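Local coordinates for protein mitochondrial edited mRNA stability factor 1 (PDB 6NL1) that probably processes the 5' ends of mitochondrial mRNAs as a Nudix-family RNA-binding protein that can hold GDP in its nucleotide pocket, at residues 130-135 with 175-180; 165-170 with 278-283; 220-225 with 311-316. One frame throughout, in Å; residues are numbered along the deposited sequence.

Contact 1: 130-135 with 175-180; sequences GVHIEL and YLFGSE
The side chains of H132 and F177 lie side by side and point the same way on one face of the sheet; F177 CD2 comes to the edge of the imidazole, in its plane, 3.9 Å from H132 CD2. The phenyl ring in turn has the carbonyl oxygen of H132 and CB of E134 at its edge. OE1 of E134 also lies close to the imidazole plane: NE2 of H132 donates to E134 OE1 at 2.9 Å, reaching that oxygen from above the carboxylate plane. The bend of the glutamate chain at chi2 (71°), which places CD, helps to turn the acid toward the histidine. ND1 of H132 bonds to K126, and Y175, on the same face, sends its hydroxyl to E136.

Beneath these groups H132 pairs with F177 and E134 with Y175 as antiparallel hydrogen-bonded pairs. Each pair has two backbone bonds, the shorter being H132 N to F177 O, 2.8 Å, in the first and Y175 N to E134 O, 2.7 Å, in the second. I133 and L176 form the non-hydrogen-bonded pair between them. Their side chains run alongside each other on the other face, and I133 CG1 presses on L176 CD2 at a tight 3.4 Å. V131 CG1 continues this apolar row over L176 CB; helix 180-193 packs on V131 through I183 and C186 and on L176 through M190. A water bridges the carbonyls of G130 and F177 where the ladder ends.

The edge strand 132-137 and its neighbour 171-178 thus present chemically different faces, one oily, with V131 and L176 packed against a helix, the other carrying a histidine whose two nitrogens are both engaged. A lysine at ND1 and a carboxylate at NE2 fix the ring's rotation, and the carboxylate would probably favour a proton on NE2.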
loop_
_atom_site.group_PDB
_atom_site.type_symbol
_atom_site.label_atom_id
_atom_site.label_comp_id
_atom_site.label_asym_id
_atom_site.label_seq_id
_atom_site.Cartn_x
_atom_site.Cartn_y
_atom_site.Cartn_z
ATOM N N GLY A 130 -11.311 -18.055 4.722
ATOM C CA GLY A 130 -12.292 -17.699 5.738
ATOM C C GLY A 130 -11.689 -17.291 7.075
ATOM O O GLY A 130 -12.397 -16.825 7.972
ATOM N N VAL A 131 -10.379 -17.455 7.215
ATOM C CA VAL A 131 -9.708 -17.143 8.479
ATOM C C VAL A 131 -9.540 -15.644 8.706
ATOM O O VAL A 131 -9.120 -14.902 7.819
ATOM C CB VAL A 131 -8.324 -17.832 8.561
ATOM C CG1 VAL A 131 -7.492 -17.277 9.740
ATOM C CG2 VAL A 131 -8.510 -19.345 8.662
ATOM N N HIS A 132 -9.888 -15.198 9.903
ATOM C CA HIS A 132 -9.699 -13.807 10.267
ATOM C C HIS A 132 -8.382 -13.626 11.035
ATOM O O HIS A 132 -8.103 -14.345 11.994
ATOM C CB HIS A 132 -10.875 -13.308 11.099
ATOM C CG HIS A 132 -10.737 -11.887 11.545
ATOM N ND1 HIS A 132 -11.031 -10.823 10.728
ATOM C CD2 HIS A 132 -10.345 -11.356 12.731
ATOM C CE1 HIS A 132 -10.814 -9.693 11.379
ATOM N NE2 HIS A 132 -10.400 -9.990 12.595
ATOM N N ILE A 133 -7.590 -12.650 10.607
ATOM C CA ILE A 133 -6.282 -12.367 11.201
ATOM C C ILE A 133 -6.253 -11.040 11.967
ATOM O O ILE A 133 -6.723 -10.012 11.483
ATOM C CB ILE A 133 -5.202 -12.346 10.107
ATOM C CG1 ILE A 133 -4.927 -13.773 9.628
ATOM C CG2 ILE A 133 -3.932 -11.686 10.604
ATOM C CD1 ILE A 133 -4.140 -13.834 8.339
ATOM N N GLU A 134 -5.692 -11.077 13.168
ATOM C CA GLU A 134 -5.549 -9.890 14.000
ATOM C C GLU A 134 -4.095 -9.828 14.487
ATOM O O GLU A 134 -3.515 -10.860 14.810
ATOM C CB GLU A 134 -6.519 -9.991 15.190
ATOM C CG GLU A 134 -6.978 -8.674 15.777
ATOM C CD GLU A 134 -7.920 -7.916 14.867
ATOM O OE1 GLU A 134 -9.032 -8.414 14.602
ATOM O OE2 GLU A 134 -7.545 -6.817 14.417
ATOM N N LEU A 135 -3.510 -8.631 14.516
ATOM C CA LEU A 135 -2.125 -8.441 14.966
ATOM C C LEU A 135 -2.056 -7.435 16.101
ATOM O O LEU A 135 -2.856 -6.509 16.152
ATOM C CB LEU A 135 -1.251 -7.871 13.841
ATOM C CG LEU A 135 -0.759 -8.712 12.675
ATOM C CD1 LEU A 135 -1.923 -9.143 11.814
ATOM C CD2 LEU A 135 0.230 -7.884 11.877
ATOM N N TYR A 175 -3.000 -13.375 15.766
ATOM C CA TYR A 175 -4.064 -14.318 16.095
ATOM C C TYR A 175 -4.833 -14.731 14.847
ATOM O O TYR A 175 -5.108 -13.905 13.978
ATOM C CB TYR A 175 -5.041 -13.719 17.099
ATOM C CG TYR A 175 -4.437 -13.363 18.432
ATOM C CD1 TYR A 175 -4.551 -14.220 19.521
ATOM C CD2 TYR A 175 -3.760 -12.165 18.604
ATOM C CE1 TYR A 175 -4.005 -13.887 20.736
ATOM C CE2 TYR A 175 -3.215 -11.828 19.809
ATOM C CZ TYR A 175 -3.332 -12.682 20.869
ATOM O OH TYR A 175 -2.776 -12.324 22.072
ATOM N N LEU A 176 -5.184 -16.012 14.773
ATOM C CA LEU A 176 -5.986 -16.529 13.674
ATOM C C LEU A 176 -7.281 -17.102 14.234
ATOM O O LEU A 176 -7.259 -17.896 15.179
ATOM C CB LEU A 176 -5.235 -17.621 12.905
ATOM C CG LEU A 176 -3.781 -17.420 12.435
ATOM C CD1 LEU A 176 -3.346 -18.628 11.624
ATOM C CD2 LEU A 176 -3.609 -16.173 11.617
ATOM N N PHE A 177 -8.402 -16.684 13.650
ATOM C CA PHE A 177 -9.727 -17.184 14.018
ATOM C C PHE A 177 -10.375 -17.832 12.803
ATOM O O PHE A 177 -10.550 -17.191 11.763
ATOM C CB PHE A 177 -10.629 -16.035 14.480
ATOM C CG PHE A 177 -10.047 -15.207 15.579
ATOM C CD1 PHE A 177 -10.332 -15.494 16.900
ATOM C CD2 PHE A 177 -9.205 -14.140 15.286
ATOM C CE1 PHE A 177 -9.795 -14.725 17.920
ATOM C CE2 PHE A 177 -8.665 -13.369 16.295
ATOM C CZ PHE A 177 -8.959 -13.661 17.617
ATOM N N GLY A 178 -10.738 -19.099 12.927
ATOM C CA GLY A 178 -11.428 -19.772 11.847
ATOM C C GLY A 178 -11.681 -21.221 12.167
ATOM O O GLY A 178 -11.548 -21.626 13.321
ATOM N N SER A 179 -12.049 -21.997 11.149
ATOM C CA SER A 179 -12.205 -23.444 11.302
ATOM C C SER A 179 -10.830 -24.117 11.321
ATOM O O SER A 179 -9.835 -23.518 10.900
ATOM C CB SER A 179 -13.030 -24.004 10.143
ATOM O OG SER A 179 -12.314 -23.887 8.924
ATOM N N GLU A 180 -10.773 -25.361 11.792
ATOM C CA GLU A 180 -9.520 -26.120 11.808
ATOM C C GLU A 180 -8.940 -26.246 10.402
ATOM O O GLU A 180 -7.729 -26.126 10.196
ATOM C CB GLU A 180 -9.740 -27.524 12.380
ATOM C CG GLU A 180 -10.164 -27.562 13.846
ATOM C CD GLU A 180 -8.986 -27.551 14.809
ATOM O OE1 GLU A 180 -7.938 -26.955 14.476
ATOM O OE2 GLU A 180 -9.109 -28.149 15.901
HETATM O O HOH W 1 -13.220 -16.087 10.714
#

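Contact 2: 165-170 with 278-283; sequences ETADDV and YQTVPQ
A167 and P282 bring the two loops together, their CA atoms only 3.7 Å apart, so that backbone as well as side chains meet here. The methyl of A167 fits against the 278-283 loop: CB lies 3.6 Å from T280 CG2 and nearly as close to the carbonyl oxygen of V281. T280 turns OG1 anti to its backbone N (chi1 -168°), which leaves CG2 between N and the carbonyl carbon and facing the alanine.

V170 and P282 cross at about a right angle. CG2 of the valine approaches the proline at CB, 4.1 Å away, and also touches the P282 carbonyl oxygen, while CG of the same ring rests near the peptide joining T166 to A167. D168 and Y278 instead meet obliquely, with the carboxylate and phenol planes 21° apart. D168 OD1 lies 3.5 Å from Y278 OH; its salt bridge is to R112. A water accepts from D168 N at 3.0 Å and hydrogen-bonds the tyrosine hydroxyl; a second accepts from A167 N and donates weakly to T280 O.

The 3-10 turn 167-169 keeps its shape through D169 N bonding to T166 O and through T166 OG1 donating to D169 OD1 at 2.8 Å, from well above the carboxylate plane. Behind it, V170 packs on A108 of helix 108-111.

This is a loop-to-loop junction, sparing in direct polar bonds and partly mediated by water. It joins the loop before strand 171-178 to the loop between strands 272-277 and 290-296 of the Nudix fold, which carries Q279 and V288, residues that bind the GDP absent from this structure.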
loop_
_atom_site.group_PDB
_atom_site.type_symbol
_atom_site.label_atom_id
_atom_site.label_comp_id
_atom_site.label_asym_id
_atom_site.label_seq_id
_atom_site.Cartn_x
_atom_site.Cartn_y
_atom_site.Cartn_z
ATOM N N GLU A 165 15.452 -1.359 17.802
ATOM C CA GLU A 165 16.408 -0.785 16.863
ATOM C C GLU A 165 15.713 -0.391 15.568
ATOM O O GLU A 165 15.919 0.709 15.061
ATOM C CB GLU A 165 17.517 -1.790 16.542
ATOM C CG GLU A 165 18.300 -2.284 17.746
ATOM C CD GLU A 165 19.521 -1.438 18.036
ATOM O OE1 GLU A 165 19.665 -0.362 17.416
ATOM O OE2 GLU A 165 20.340 -1.855 18.882
ATOM N N THR A 166 14.905 -1.304 15.026
ATOM C CA THR A 166 14.205 -1.071 13.761
ATOM C C THR A 166 12.802 -1.678 13.797
ATOM O O THR A 166 12.513 -2.549 14.619
ATOM C CB THR A 166 14.946 -1.715 12.557
ATOM O OG1 THR A 166 14.784 -3.135 12.606
ATOM C CG2 THR A 166 16.442 -1.378 12.553
ATOM N N ALA A 167 11.940 -1.230 12.886
ATOM C CA ALA A 167 10.603 -1.807 12.734
ATOM C C ALA A 167 10.649 -3.331 12.610
ATOM O O ALA A 167 9.799 -4.040 13.161
ATOM C CB ALA A 167 9.910 -1.216 11.525
ATOM N N ASP A 168 11.628 -3.837 11.868
ATOM C CA ASP A 168 11.760 -5.283 11.683
ATOM C C ASP A 168 11.831 -6.051 12.997
ATOM O O ASP A 168 11.370 -7.192 13.074
ATOM C CB ASP A 168 12.972 -5.622 10.802
ATOM C CG ASP A 168 12.679 -5.438 9.318
ATOM O OD1 ASP A 168 11.500 -5.228 8.969
ATOM O OD2 ASP A 168 13.624 -5.510 8.507
ATOM N N ASP A 169 12.389 -5.422 14.031
ATOM C CA ASP A 169 12.619 -6.109 15.305
ATOM C C ASP A 169 11.391 -6.145 16.212
ATOM O O ASP A 169 11.363 -6.879 17.206
ATOM C CB ASP A 169 13.790 -5.466 16.061
ATOM C CG ASP A 169 15.069 -5.446 15.242
ATOM O OD1 ASP A 169 15.584 -4.339 14.965
ATOM O OD2 ASP A 169 15.552 -6.538 14.871
ATOM N N VAL A 170 10.385 -5.339 15.895
ATOM C CA VAL A 170 9.199 -5.266 16.749
ATOM C C VAL A 170 8.536 -6.634 16.940
ATOM O O VAL A 170 8.226 -7.333 15.972
ATOM C CB VAL A 170 8.198 -4.218 16.222
ATOM C CG1 VAL A 170 6.917 -4.236 17.048
ATOM C CG2 VAL A 170 8.863 -2.815 16.250
ATOM N N TYR A 278 12.039 2.039 1.139
ATOM C CA TYR A 278 11.560 1.486 2.386
ATOM C C TYR A 278 12.083 2.346 3.521
ATOM O O TYR A 278 13.222 2.186 3.966
ATOM C CB TYR A 278 12.028 0.047 2.555
ATOM C CG TYR A 278 11.595 -0.563 3.868
ATOM C CD1 TYR A 278 10.241 -0.682 4.198
ATOM C CD2 TYR A 278 12.538 -1.016 4.787
ATOM C CE1 TYR A 278 9.847 -1.242 5.415
ATOM C CE2 TYR A 278 12.156 -1.574 6.000
ATOM C CZ TYR A 278 10.812 -1.684 6.312
ATOM O OH TYR A 278 10.451 -2.244 7.521
ATOM N N GLN A 279 11.253 3.282 3.960
ATOM C CA GLN A 279 11.625 4.206 5.017
ATOM C C GLN A 279 10.609 4.045 6.134
ATOM O O GLN A 279 9.426 4.245 5.917
ATOM C CB GLN A 279 11.576 5.641 4.500
ATOM C CG GLN A 279 11.944 6.659 5.551
ATOM C CD GLN A 279 13.299 6.360 6.165
ATOM O OE1 GLN A 279 14.280 6.182 5.446
ATOM N NE2 GLN A 279 13.357 6.289 7.499
ATOM N N THR A 280 11.058 3.685 7.328
ATOM C CA THR A 280 10.113 3.484 8.419
ATOM C C THR A 280 10.759 3.651 9.794
ATOM O O THR A 280 11.963 3.852 9.898
ATOM C CB THR A 280 9.472 2.088 8.344
ATOM O OG1 THR A 280 8.363 2.025 9.249
ATOM C CG2 THR A 280 10.498 0.998 8.699
ATOM N N VAL A 281 9.934 3.554 10.832
ATOM C CA VAL A 281 10.356 3.645 12.222
ATOM C C VAL A 281 9.608 2.552 12.986
ATOM O O VAL A 281 8.595 2.057 12.504
ATOM C CB VAL A 281 10.017 5.023 12.816
ATOM C CG1 VAL A 281 10.853 6.108 12.152
ATOM C CG2 VAL A 281 8.525 5.320 12.650
ATOM N N PRO A 282 10.115 2.161 14.165
ATOM C CA PRO A 282 9.498 1.044 14.888
ATOM C C PRO A 282 8.008 1.240 15.151
ATOM O O PRO A 282 7.255 0.262 15.125
ATOM C CB PRO A 282 10.283 1.011 16.208
ATOM C CG PRO A 282 11.631 1.571 15.844
ATOM C CD PRO A 282 11.344 2.646 14.831
ATOM N N GLN A 283 7.584 2.476 15.401
ATOM C CA GLN A 283 6.176 2.751 15.670
ATOM C C GLN A 283 5.267 2.471 14.474
ATOM O O GLN A 283 4.065 2.297 14.637
ATOM C CB GLN A 283 5.970 4.200 16.128
ATOM C CG GLN A 283 6.558 4.508 17.495
ATOM C CD GLN A 283 8.069 4.556 17.457
ATOM O OE1 GLN A 283 8.597 4.773 16.352
ATOM N NE2 GLN A 283 8.721 4.351 18.504
HETATM O O HOH W 2 12.862 1.273 11.804
HETATM O O HOH W 3 12.887 -2.280 9.600
#

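Contact 3: 220-225 with 311-316; sequences LRRINR and LQYMRN
M314 lays its sulfur over one face of the R221 guanidinium, 3.3 Å above the plane and offset toward the rim, with SD 3.4 Å from NH1. The two side chains run side by side, and the bend of the methionine at chi3 (72°) places CE 3.9 Å from the same nitrogen. Y313, meanwhile, crosses R222 obliquely. Its CE2 meets R222 CG at 3.9 Å, and CD2 reaches R222 CA and the CD2 methyl of L220. I223 extends CD1 toward the Y313-M314 peptide.

Two backbone bonds hold these groups in register: M314 N to R221 O at 2.9 Å, nearly straight, and I223 N to Q312 O at 2.7 Å, tilted from the carbonyl plane. They make a single bridge between R222 and Y313, by which the loop leaving the 3-10 turn is stitched to strand 216-223, within the mixed sheet of the Nudix fold. A water donates to both I223 O and Q312 OE1.

Further out, R221 forms a salt bridge with D330 and a cation-pi contact with W333, while the Y313 hydroxyl bonds to E261 of helix 250-262. R222 NE donates to N224 OD1 at 2.7 Å, and N224 ND2 is itself held by P233 O and S236 OG. The R222 side chain comes within about 4 Å of that of R202, a GDP-binding residue.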
loop_
_atom_site.group_PDB
_atom_site.type_symbol
_atom_site.label_atom_id
_atom_site.label_comp_id
_atom_site.label_asym_id
_atom_site.label_seq_id
_atom_site.Cartn_x
_atom_site.Cartn_y
_atom_site.Cartn_z
ATOM N N LEU A 220 -2.575 10.377 -9.411
ATOM C CA LEU A 220 -3.952 10.327 -8.933
ATOM C C LEU A 220 -3.969 10.759 -7.478
ATOM O O LEU A 220 -2.928 10.810 -6.829
ATOM C CB LEU A 220 -4.511 8.898 -8.983
ATOM C CG LEU A 220 -4.596 8.124 -10.295
ATOM C CD1 LEU A 220 -3.385 7.222 -10.440
ATOM C CD2 LEU A 220 -5.890 7.298 -10.334
ATOM N N ARG A 221 -5.160 11.044 -6.959
ATOM C CA ARG A 221 -5.317 11.328 -5.540
ATOM C C ARG A 221 -6.339 10.374 -4.940
ATOM O O ARG A 221 -7.524 10.448 -5.243
ATOM C CB ARG A 221 -5.727 12.785 -5.330
ATOM C CG ARG A 221 -4.647 13.778 -5.805
ATOM C CD ARG A 221 -5.018 15.210 -5.479
ATOM N NE ARG A 221 -4.907 15.500 -4.049
ATOM C CZ ARG A 221 -5.427 16.588 -3.490
ATOM N NH1 ARG A 221 -6.078 17.471 -4.242
ATOM N NH2 ARG A 221 -5.298 16.802 -2.193
ATOM N N ARG A 222 -5.860 9.461 -4.106
ATOM C CA ARG A 222 -6.706 8.441 -3.522
ATOM C C ARG A 222 -7.262 8.920 -2.187
ATOM O O ARG A 222 -6.523 9.397 -1.323
ATOM C CB ARG A 222 -5.909 7.150 -3.319
ATOM C CG ARG A 222 -6.732 5.952 -2.813
ATOM C CD ARG A 222 -5.802 4.823 -2.375
ATOM N NE ARG A 222 -4.915 5.273 -1.299
ATOM C CZ ARG A 222 -3.677 4.828 -1.092
ATOM N NH1 ARG A 222 -3.143 3.903 -1.888
ATOM N NH2 ARG A 222 -2.963 5.315 -0.086
ATOM N N ILE A 223 -8.566 8.775 -2.019
ATOM C CA ILE A 223 -9.225 9.145 -0.777
ATOM C C ILE A 223 -9.132 7.947 0.148
ATOM O O ILE A 223 -9.566 6.856 -0.200
ATOM C CB ILE A 223 -10.691 9.515 -1.036
ATOM C CG1 ILE A 223 -10.759 10.661 -2.053
ATOM C CG2 ILE A 223 -11.428 9.853 0.289
ATOM C CD1 ILE A 223 -12.175 10.949 -2.579
ATOM N N ASN A 224 -8.535 8.144 1.313
ATOM C CA ASN A 224 -8.303 7.033 2.223
ATOM C C ASN A 224 -9.445 6.866 3.232
ATOM O O ASN A 224 -10.207 7.794 3.471
ATOM C CB ASN A 224 -6.943 7.203 2.901
ATOM C CG ASN A 224 -5.798 7.218 1.894
ATOM O OD1 ASN A 224 -5.654 6.284 1.113
ATOM N ND2 ASN A 224 -4.994 8.292 1.893
ATOM N N ARG A 225 -9.574 5.668 3.789
ATOM C CA ARG A 225 -10.649 5.350 4.732
ATOM C C ARG A 225 -10.430 6.013 6.081
ATOM O O ARG A 225 -9.301 6.367 6.427
ATOM C CB ARG A 225 -10.759 3.835 4.903
ATOM C CG ARG A 225 -11.662 3.176 3.877
ATOM C CD ARG A 225 -11.407 1.681 3.781
ATOM N NE ARG A 225 -10.225 1.390 2.976
ATOM C CZ ARG A 225 -9.801 0.163 2.684
ATOM N NH1 ARG A 225 -10.463 -0.897 3.134
ATOM N NH2 ARG A 225 -8.714 -0.004 1.941
ATOM N N LEU A 311 -14.764 5.361 -6.801
ATOM C CA LEU A 311 -15.231 6.359 -5.827
ATOM C C LEU A 311 -14.235 6.576 -4.692
ATOM O O LEU A 311 -14.387 7.488 -3.882
ATOM C CB LEU A 311 -16.604 5.982 -5.254
ATOM C CG LEU A 311 -17.787 6.084 -6.224
ATOM C CD1 LEU A 311 -19.043 5.460 -5.623
ATOM C CD2 LEU A 311 -18.034 7.535 -6.661
ATOM N N GLN A 312 -13.215 5.728 -4.638
ATOM C CA GLN A 312 -12.127 5.934 -3.698
ATOM C C GLN A 312 -11.082 6.934 -4.201
ATOM O O GLN A 312 -10.043 7.097 -3.576
ATOM C CB GLN A 312 -11.461 4.598 -3.368
ATOM C CG GLN A 312 -12.344 3.693 -2.501
ATOM C CD GLN A 312 -11.667 2.387 -2.125
ATOM O OE1 GLN A 312 -10.434 2.299 -2.064
ATOM N NE2 GLN A 312 -12.475 1.357 -1.880
ATOM N N TYR A 313 -11.353 7.602 -5.322
ATOM C CA TYR A 313 -10.395 8.559 -5.883
ATOM C C TYR A 313 -11.068 9.906 -6.083
ATOM O O TYR A 313 -12.257 9.954 -6.354
ATOM C CB TYR A 313 -9.831 8.046 -7.216
ATOM C CG TYR A 313 -9.107 6.739 -7.075
ATOM C CD1 TYR A 313 -9.803 5.540 -7.130
ATOM C CD2 TYR A 313 -7.729 6.696 -6.865
ATOM C CE1 TYR A 313 -9.158 4.330 -6.986
ATOM C CE2 TYR A 313 -7.068 5.476 -6.714
ATOM C CZ TYR A 313 -7.800 4.297 -6.773
ATOM O OH TYR A 313 -7.182 3.080 -6.636
ATOM N N MET A 314 -10.318 10.999 -5.960
ATOM C CA MET A 314 -10.899 12.310 -6.247
ATOM C C MET A 314 -11.316 12.368 -7.697
ATOM O O MET A 314 -10.517 12.086 -8.595
ATOM C CB MET A 314 -9.922 13.448 -5.969
ATOM C CG MET A 314 -9.662 13.726 -4.522
ATOM S SD MET A 314 -8.649 15.222 -4.320
ATOM C CE MET A 314 -9.838 16.504 -4.758
ATOM N N ARG A 315 -12.570 12.741 -7.926
ATOM C CA ARG A 315 -13.113 12.866 -9.274
ATOM C C ARG A 315 -14.254 13.867 -9.222
ATOM O O ARG A 315 -14.865 14.039 -8.173
ATOM C CB ARG A 315 -13.626 11.507 -9.780
ATOM C CG ARG A 315 -12.512 10.495 -10.081
ATOM C CD ARG A 315 -13.053 9.123 -10.501
ATOM N NE ARG A 315 -13.925 9.211 -11.677
ATOM C CZ ARG A 315 -15.253 9.298 -11.618
ATOM N NH1 ARG A 315 -15.868 9.302 -10.442
ATOM N NH2 ARG A 315 -15.966 9.376 -12.734
ATOM N N ASN A 316 -14.543 14.518 -10.345
ATOM C CA ASN A 316 -15.681 15.433 -10.430
ATOM C C ASN A 316 -15.764 16.450 -9.290
ATOM O O ASN A 316 -16.838 16.688 -8.747
ATOM C CB ASN A 316 -16.991 14.634 -10.488
ATOM C CG ASN A 316 -17.103 13.799 -11.740
ATOM O OD1 ASN A 316 -16.873 14.288 -12.840
ATOM N ND2 ASN A 316 -17.438 12.524 -11.577
HETATM O O HOH W 4 -7.780 10.799 -8.302
HETATM O O HOH W 5 -9.155 4.183 -0.682
#

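In the fold
After strands 84-86 and 100-107 and two helices, the chain enters strand 132-137, and contact 1 closes when strand 171-178 returns beside it within the four-stranded antiparallel sheet. Before that return, the connecting loop includes 165-170, whose partner 278-283 follows more than a hundred residues later. Contact 2 therefore crosses contact 1 and ties this sheet to the Nudix part of the chain. Residues 220-225 fall inside the span of contact 2, whereas their partner 311-316 lies beyond it, so contacts 2 and 3 also cross. Contact 3 closes the span from strand 216-223 to the loop before helix 319-322, within the Nudix part. Contacts 1 and 3 follow in series.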